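Local coordinates for protein vanadium-dependent haloperoxidase (PDB 4CIT) that binds vanadate and, as a vanadium-dependent iodoperoxidase of a marine bacterium, probably uses peroxide to oxidise iodide, at residues L240-V243 with Y244-N248; R402-S406 with F407-A411; A414-S417 with R418-G421. All coordinates share one frame; numbering follows the deposited sequence.

Interaction 1: residues L240-V243 with Y244-N248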
loop_
_atom_site.group_PDB
_atom_site.type_symbol
_atom_site.label_atom_id
_atom_site.label_comp_id
_atom_site.label_asym_id
_atom_site.label_seq_id
_atom_site.Cartn_x
_atom_site.Cartn_y
_atom_site.Cartn_z
ATOM N N LEU A 240 8.223 19.308 -18.957
ATOM C CA LEU A 240 8.383 18.287 -20.003
ATOM C C LEU A 240 9.827 18.224 -20.402
ATOM O O LEU A 240 10.459 17.155 -20.522
ATOM C CB LEU A 240 7.573 18.762 -21.236
ATOM C CG LEU A 240 7.620 17.840 -22.424
ATOM C CD1 LEU A 240 6.955 16.552 -22.040
ATOM C CD2 LEU A 240 6.930 18.472 -23.625
ATOM N N LYS A 241 10.411 19.424 -20.547
ATOM C CA LYS A 241 11.810 19.532 -20.901
ATOM C C LYS A 241 12.736 18.976 -19.844
ATOM O O LYS A 241 13.736 18.354 -20.155
ATOM C CB LYS A 241 12.175 20.987 -21.244
ATOM C CG LYS A 241 13.598 21.207 -21.793
ATOM C CD LYS A 241 14.100 22.653 -21.745
ATOM C CE LYS A 241 15.350 22.864 -22.602
ATOM N NZ LYS A 241 16.611 22.431 -21.938
ATOM N N GLU A 242 12.412 19.157 -18.581
ATOM C CA GLU A 242 13.121 18.532 -17.488
ATOM C C GLU A 242 13.143 16.978 -17.580
ATOM O O GLU A 242 14.130 16.425 -17.481
ATOM C CB GLU A 242 12.548 19.035 -16.141
ATOM C CG GLU A 242 13.323 18.376 -15.017
ATOM C CD GLU A 242 12.829 18.596 -13.590
ATOM O OE1 GLU A 242 11.699 19.072 -13.381
ATOM O OE2 GLU A 242 13.610 18.216 -12.642
ATOM N N VAL A 243 12.001 16.324 -17.765
ATOM C CA VAL A 243 11.879 14.905 -17.991
ATOM C C VAL A 243 12.792 14.451 -19.093
ATOM O O VAL A 243 13.548 13.479 -18.966
ATOM C CB VAL A 243 10.413 14.463 -18.207
ATOM C CG1 VAL A 243 10.392 12.938 -18.434
ATOM C CG2 VAL A 243 9.620 14.781 -16.945
ATOM N N TYR A 244 12.701 15.171 -20.196
ATOM C CA TYR A 244 13.457 14.852 -21.431
ATOM C C TYR A 244 14.944 14.913 -21.147
ATOM O O TYR A 244 15.700 13.951 -21.420
ATOM C CB TYR A 244 13.049 15.857 -22.483
ATOM C CG TYR A 244 13.768 15.661 -23.795
ATOM C CD1 TYR A 244 13.404 14.674 -24.646
ATOM C CD2 TYR A 244 14.783 16.506 -24.159
ATOM C CE1 TYR A 244 14.034 14.476 -25.888
ATOM C CE2 TYR A 244 15.400 16.348 -25.412
ATOM C CZ TYR A 244 15.043 15.289 -26.233
ATOM O OH TYR A 244 15.630 15.089 -27.476
ATOM N N ASP A 245 15.367 16.002 -20.555
ATOM C CA ASP A 245 16.774 16.319 -20.252
ATOM C C ASP A 245 17.414 15.381 -19.190
ATOM O O ASP A 245 18.548 14.902 -19.324
ATOM C CB ASP A 245 17.006 17.785 -19.781
ATOM C CG ASP A 245 16.796 18.812 -20.900
ATOM O OD1 ASP A 245 16.788 18.426 -22.109
ATOM O OD2 ASP A 245 16.641 20.010 -20.601
ATOM N N VAL A 246 16.687 15.121 -18.103
ATOM C CA VAL A 246 17.130 14.135 -17.145
ATOM C C VAL A 246 17.439 12.799 -17.782
ATOM O O VAL A 246 18.422 12.140 -17.432
ATOM C CB VAL A 246 16.100 13.996 -15.971
ATOM C CG1 VAL A 246 16.367 12.774 -15.073
ATOM C CG2 VAL A 246 16.107 15.218 -15.167
ATOM N N ARG A 247 16.532 12.272 -18.628
ATOM C CA ARG A 247 16.722 10.981 -19.246
ATOM C C ARG A 247 17.967 11.037 -20.100
ATOM O O ARG A 247 18.815 10.105 -20.033
ATOM C CB ARG A 247 15.471 10.625 -20.092
ATOM C CG ARG A 247 15.493 9.205 -20.551
ATOM C CD ARG A 247 16.347 8.949 -21.753
ATOM N NE ARG A 247 16.347 7.455 -21.801
ATOM C CZ ARG A 247 17.203 6.628 -21.210
ATOM N NH1 ARG A 247 18.272 7.057 -20.556
ATOM N NH2 ARG A 247 17.030 5.341 -21.347
ATOM N N ASN A 248 18.135 12.129 -20.815
ATOM C CA ASN A 248 19.350 12.245 -21.700
ATOM C C ASN A 248 20.656 12.343 -20.924
ATOM O O ASN A 248 21.666 11.756 -21.372
ATOM C CB ASN A 248 19.211 13.393 -22.704
ATOM C CG ASN A 248 18.102 13.142 -23.746
ATOM O OD1 ASN A 248 17.681 12.003 -23.945
ATOM N ND2 ASN A 248 17.539 14.203 -24.284
HETATM O O HOH W 1 17.011 20.199 -24.012
#

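Interaction 2: residues R402-S406 with F407-A411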
loop_
_atom_site.group_PDB
_atom_site.type_symbol
_atom_site.label_atom_id
_atom_site.label_comp_id
_atom_site.label_asym_id
_atom_site.label_seq_id
_atom_site.Cartn_x
_atom_site.Cartn_y
_atom_site.Cartn_z
ATOM N N ARG A 402 19.101 -1.419 -0.447
ATOM C CA ARG A 402 19.454 0.017 -0.306
ATOM C C ARG A 402 19.189 0.440 1.108
ATOM O O ARG A 402 18.250 -0.098 1.737
ATOM C CB ARG A 402 18.686 0.923 -1.305
ATOM C CG ARG A 402 18.925 0.668 -2.796
ATOM C CD ARG A 402 18.260 1.672 -3.720
ATOM N NE ARG A 402 18.620 3.048 -3.511
ATOM C CZ ARG A 402 19.791 3.604 -3.904
ATOM N NH1 ARG A 402 20.695 2.898 -4.612
ATOM N NH2 ARG A 402 20.049 4.878 -3.653
ATOM N N SER A 403 20.039 1.331 1.629
ATOM C CA SER A 403 20.008 1.750 3.045
ATOM C C SER A 403 19.444 3.153 3.124
ATOM O O SER A 403 19.679 3.944 2.214
ATOM C CB SER A 403 21.424 1.666 3.592
ATOM O OG SER A 403 21.729 0.224 3.647
ATOM N N PHE A 404 18.762 3.463 4.223
ATOM C CA PHE A 404 18.141 4.752 4.424
ATOM C C PHE A 404 18.328 5.261 5.816
ATOM O O PHE A 404 18.491 4.474 6.769
ATOM C CB PHE A 404 16.596 4.631 4.139
ATOM C CG PHE A 404 16.336 4.259 2.730
ATOM C CD1 PHE A 404 16.416 5.200 1.741
ATOM C CD2 PHE A 404 16.071 2.973 2.377
ATOM C CE1 PHE A 404 16.214 4.835 0.385
ATOM C CE2 PHE A 404 15.807 2.631 1.040
ATOM C CZ PHE A 404 15.901 3.596 0.034
ATOM N N LYS A 405 18.367 6.587 5.956
ATOM C CA LYS A 405 18.592 7.154 7.278
ATOM C C LYS A 405 17.286 7.418 7.995
ATOM O O LYS A 405 17.285 7.729 9.250
ATOM C CB LYS A 405 19.366 8.451 7.196
ATOM C CG LYS A 405 20.683 8.290 6.447
ATOM C CD LYS A 405 21.663 9.424 6.782
ATOM C CE LYS A 405 22.977 9.249 6.016
ATOM N NZ LYS A 405 23.654 7.984 6.442
ATOM N N SER A 406 16.186 7.407 7.250
ATOM C CA SER A 406 14.842 7.695 7.803
ATOM C C SER A 406 13.723 7.220 6.840
ATOM O O SER A 406 14.003 7.071 5.621
ATOM C CB SER A 406 14.709 9.219 8.049
ATOM O OG SER A 406 14.604 9.949 6.835
ATOM N N PHE A 407 12.496 7.080 7.343
ATOM C CA PHE A 407 11.395 6.837 6.412
ATOM C C PHE A 407 11.213 7.973 5.424
ATOM O O PHE A 407 10.908 7.711 4.230
ATOM C CB PHE A 407 10.101 6.583 7.135
ATOM C CG PHE A 407 10.212 5.506 8.181
ATOM C CD1 PHE A 407 10.524 4.191 7.837
ATOM C CD2 PHE A 407 10.021 5.822 9.516
ATOM C CE1 PHE A 407 10.589 3.213 8.813
ATOM C CE2 PHE A 407 10.111 4.848 10.490
ATOM C CZ PHE A 407 10.391 3.538 10.113
ATOM N N LYS A 408 11.423 9.211 5.900
ATOM C CA LYS A 408 11.313 10.448 5.061
ATOM C C LYS A 408 12.280 10.397 3.888
ATOM O O LYS A 408 11.905 10.668 2.734
ATOM C CB LYS A 408 11.539 11.702 5.885
ATOM C CG LYS A 408 11.185 12.968 5.104
ATOM C CD LYS A 408 11.636 14.225 5.841
ATOM C CE LYS A 408 11.733 15.481 4.949
ATOM N NZ LYS A 408 12.351 15.304 3.600
ATOM N N GLN A 409 13.483 9.966 4.154
ATOM C CA GLN A 409 14.512 9.835 3.117
ATOM C C GLN A 409 14.162 8.800 2.080
ATOM O O GLN A 409 14.277 9.036 0.880
ATOM C CB GLN A 409 15.895 9.643 3.690
ATOM C CG GLN A 409 16.999 9.618 2.617
ATOM C CD GLN A 409 18.312 9.086 3.159
ATOM O OE1 GLN A 409 18.408 7.952 3.618
ATOM N NE2 GLN A 409 19.342 9.971 3.185
ATOM N N ALA A 410 13.683 7.656 2.526
ATOM C CA ALA A 410 13.156 6.652 1.610
ATOM C C ALA A 410 12.015 7.184 0.765
ATOM O O ALA A 410 11.995 6.880 -0.441
ATOM C CB ALA A 410 12.735 5.415 2.317
ATOM N N ALA A 411 11.021 7.839 1.358
ATOM C CA ALA A 411 9.925 8.408 0.573
ATOM C C ALA A 411 10.400 9.430 -0.476
ATOM O O ALA A 411 9.889 9.481 -1.613
ATOM C CB ALA A 411 8.891 9.127 1.473
#

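Interaction 3: residues A414-S417 with R418-G421. With VO4 (vanadate ion), chain D.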
loop_
_atom_site.group_PDB
_atom_site.type_symbol
_atom_site.label_atom_id
_atom_site.label_comp_id
_atom_site.label_asym_id
_atom_site.label_seq_id
_atom_site.Cartn_x
_atom_site.Cartn_y
_atom_site.Cartn_z
ATOM N N ALA A 414 11.848 7.488 -3.264
ATOM C CA ALA A 414 10.797 6.833 -4.061
ATOM C C ALA A 414 10.141 7.877 -5.028
ATOM O O ALA A 414 9.866 7.538 -6.199
ATOM C CB ALA A 414 9.740 6.190 -3.186
ATOM N N ALA A 415 9.940 9.084 -4.522
ATOM C CA ALA A 415 9.310 10.158 -5.309
ATOM C C ALA A 415 10.224 10.608 -6.476
ATOM O O ALA A 415 9.796 10.554 -7.612
ATOM C CB ALA A 415 8.966 11.271 -4.385
ATOM N N ILE A 416 11.481 10.879 -6.207
ATOM C CA ILE A 416 12.394 11.310 -7.277
ATOM C C ILE A 416 12.752 10.190 -8.230
ATOM O O ILE A 416 13.090 10.480 -9.379
ATOM C CB ILE A 416 13.668 12.007 -6.732
ATOM C CG1 ILE A 416 14.313 12.915 -7.829
ATOM C CG2 ILE A 416 14.706 11.050 -6.175
ATOM C CD1 ILE A 416 13.462 14.096 -8.204
ATOM N N SER A 417 12.594 8.932 -7.815
ATOM C CA SER A 417 12.824 7.797 -8.729
ATOM C C SER A 417 11.935 7.886 -9.935
ATOM O O SER A 417 12.316 7.391 -10.981
ATOM C CB SER A 417 12.618 6.474 -8.049
ATOM O OG SER A 417 11.258 6.210 -7.917
ATOM N N ARG A 418 10.756 8.509 -9.788
ATOM C CA ARG A 418 9.830 8.665 -10.915
ATOM C C ARG A 418 10.266 9.714 -11.951
ATOM O O ARG A 418 9.833 9.594 -13.087
ATOM C CB ARG A 418 8.410 8.958 -10.434
ATOM C CG ARG A 418 7.992 8.033 -9.301
ATOM C CD ARG A 418 8.143 6.557 -9.585
ATOM N NE ARG A 418 7.022 6.046 -10.439
ATOM C CZ ARG A 418 7.001 4.915 -11.113
ATOM N NH1 ARG A 418 8.036 4.090 -11.150
ATOM N NH2 ARG A 418 5.862 4.554 -11.798
ATOM N N MET A 419 11.103 10.657 -11.535
ATOM C CA MET A 419 11.721 11.625 -12.451
ATOM C C MET A 419 12.832 10.934 -13.191
ATOM O O MET A 419 12.877 11.001 -14.467
ATOM C CB MET A 419 12.254 12.851 -11.692
ATOM C CG MET A 419 13.074 13.765 -12.596
ATOM S SD MET A 419 12.207 14.517 -13.980
ATOM C CE MET A 419 10.850 15.280 -13.024
ATOM N N TYR A 420 13.677 10.202 -12.447
ATOM C CA TYR A 420 14.730 9.408 -13.137
ATOM C C TYR A 420 14.128 8.422 -14.054
ATOM O O TYR A 420 14.740 8.071 -15.070
ATOM C CB TYR A 420 15.579 8.664 -12.140
ATOM C CG TYR A 420 16.222 9.514 -11.045
ATOM C CD1 TYR A 420 16.599 10.823 -11.281
ATOM C CD2 TYR A 420 16.570 8.947 -9.801
ATOM C CE1 TYR A 420 17.243 11.594 -10.296
ATOM C CE2 TYR A 420 17.194 9.711 -8.810
ATOM C CZ TYR A 420 17.529 10.997 -9.061
ATOM O OH TYR A 420 18.188 11.764 -8.129
ATOM N N GLY A 421 12.935 7.914 -13.693
ATOM C CA GLY A 421 12.299 6.938 -14.514
ATOM C C GLY A 421 11.641 7.406 -15.812
ATOM O O GLY A 421 11.304 6.543 -16.672
HETATM O O2 VO4 D . 4.406 7.138 -9.586
HETATM O O HOH W 2 10.481 4.112 -9.771
#

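Interaction 1: residues L240-V243 with Y244-N248
Lys241 and Asp245, one helical turn apart, carry the charged part of this contact. Lys241 NZ lies 2.8 Å from Asp245 OD2 in a hydrogen-bonded salt bridge and approaches on the syn lone pair of that oxygen. A water closes the pair into a ring: it accepts from Lys241 NZ and donates to Asp245 OD1, 2.6 Å away, so both carboxylate oxygens are used. The lysine chain runs out extended and folds back only at its last torsion (chi4 -81°), which swings the ammonium over to the acid. With an alanine here instead of Asp245, the Lys241 ammonium would probably lose its charged mate and the water its carboxylate acceptor, and the lysine chain would be free to turn.

Beneath the side chains run the backbone bonds from i+4 to i. Asp245 N reaches Lys241 O at 2.9 Å, and Val246 N reaches Glu242 O at 2.9 Å with a nearly straight N-H...O angle of 173°. Tyr244 N to Leu240 O is of the same kind, while Arg247 N to Val243 O is longer at 3.2 Å.

Apolar contact is slighter. Val246 CG2 meets Glu242 CG at 4.2 Å; the glutamate's carboxylate is taken by Arg426. The Tyr244 ring leads away to stack with Trp352, and its hydroxyl bonds Asp349.

This is the i to i+4 Lys-Asp salt bridge of a regular alpha helix, here on an exposed flank of helix 235-253, whose other side packs against helices 340-347 and 407-420.

Interaction 2: residues R402-S406 with F407-A411
Gln409 OE1 takes the shortest polar bond here, 2.7 Å from Lys405 N, with an N-H...O angle of 164°. The motif is a strand running through a short connection into a helix with a serine N-cap: strand 402-404 ends at Phe404, and helix 407-420 starts right after Ser406. The donor N-H comes from above the amide plane of Gln409, well out of it and not on a lone pair. The glutamine can reach back this far because CG stands anti to its backbone N (chi1 -175°) and the chain stays extended beyond it. The same amide oxygen, Gln409 OE1, lies 3.6 Å from Lys405 CG, the two side chains crossing obliquely.

Ser406 caps the helix. Its OG accepts from Gln409 N at 2.9 Å, satisfying an amide of the first turn, which has no earlier helical carbonyl to bond. OG sits between the backbone N and the carbonyl carbon of its own residue, and this turns it toward that amide. Ser406 O then receives Ala410 N, the first i to i+4 bond of the helix.

Strand and helix are also joined by apolar packing. Outside the two segments, Phe404 pairs through its backbone with Phe389 in the two-stranded antiparallel sheet, while Phe407 packs on helices 367-383 and 288-302 within the helical PAP2-family region. The CB of Phe404 is directed toward the helix, and Ala410 lies over one face of its ring. The Ala410 methyl CB stands 3.8 Å from the centroid of the Phe404 ring, only 14° off the normal, as a CH-pi contact.

Interaction 3: residues A414-S417 with R418-G421
The vanadate pocket takes Arg418 from this stretch, in the last turns of helix 407-420, where Ser417, tied to Ala414, reaches Arg418 through a water. Arg418 NE donates to O2 of one vanadate at 3.0 Å, with an N-H...O angle of 145° and the oxygen at the guanidinium edge; NH2 bonds another modelled vanadate. The chain bends twice, at chi2 and chi3 (-54° and -79°), curling the guanidinium round from the helix to the anion. On another edge of the group, in its plane, a water accepts from Arg418 NH1 and donates to Ser417 OG at 2.9 Å. Ser417 OG in turn donates to Ala414 O at 2.6 Å. The serine thus probably steadies the arginine through the water, as a second-shell residue. NH1 also forms a salt bridge with Asp267, a charge that probably holds the guanidinium in place; His424, also in the vanadate pocket, touches the Arg418 side chain.

This is the helical core of the PAP2 superfamily, which vanadium haloperoxidases share with acid phosphatases, here holding vanadate. The hydrogen bonding becomes uneven near the C-terminal end of the helix. Ile416 O is gripped by two amides: Tyr420 N arrives nearly head-on to the carbonyl, whereas Met419 N comes in from above the carbonyl plane at 2.9 Å. The Ala415 carbonyl likewise accepts Arg418 N at i+3.

On the far side from the anion, apolar groups meet. Ile416 CG2 touches Tyr420 CE2 at 3.9 Å, the two side chains crossing each other, while Ile416 O lies over one face of the ring. Ile416 CD1 meets Met419 CB at 3.9 Å.

Overall arrangement
Along the chain the order is interaction 1, then 2, then 3. Interactions 2 and 3 share helix 407-420: interaction 2 begins it at the strand-to-helix connection, and interaction 3 lies toward its C-terminal end, at the vanadate pocket, their centres about 14 Å apart and both in the PAP2-superfamily part of the chain. Interaction 1 lies on helix 235-253, its centre about 12 Å from that of interaction 3 and 25 Å from that of interaction 2. It touches interaction 3 mainly through Met419, whose sulfur packs on Val243 and whose CE lies near Glu242, with Val246 also reaching Tyr420. Helix 407-420 thus runs from the small sheet to the anion site, with helix 235-253 against its C-terminal end.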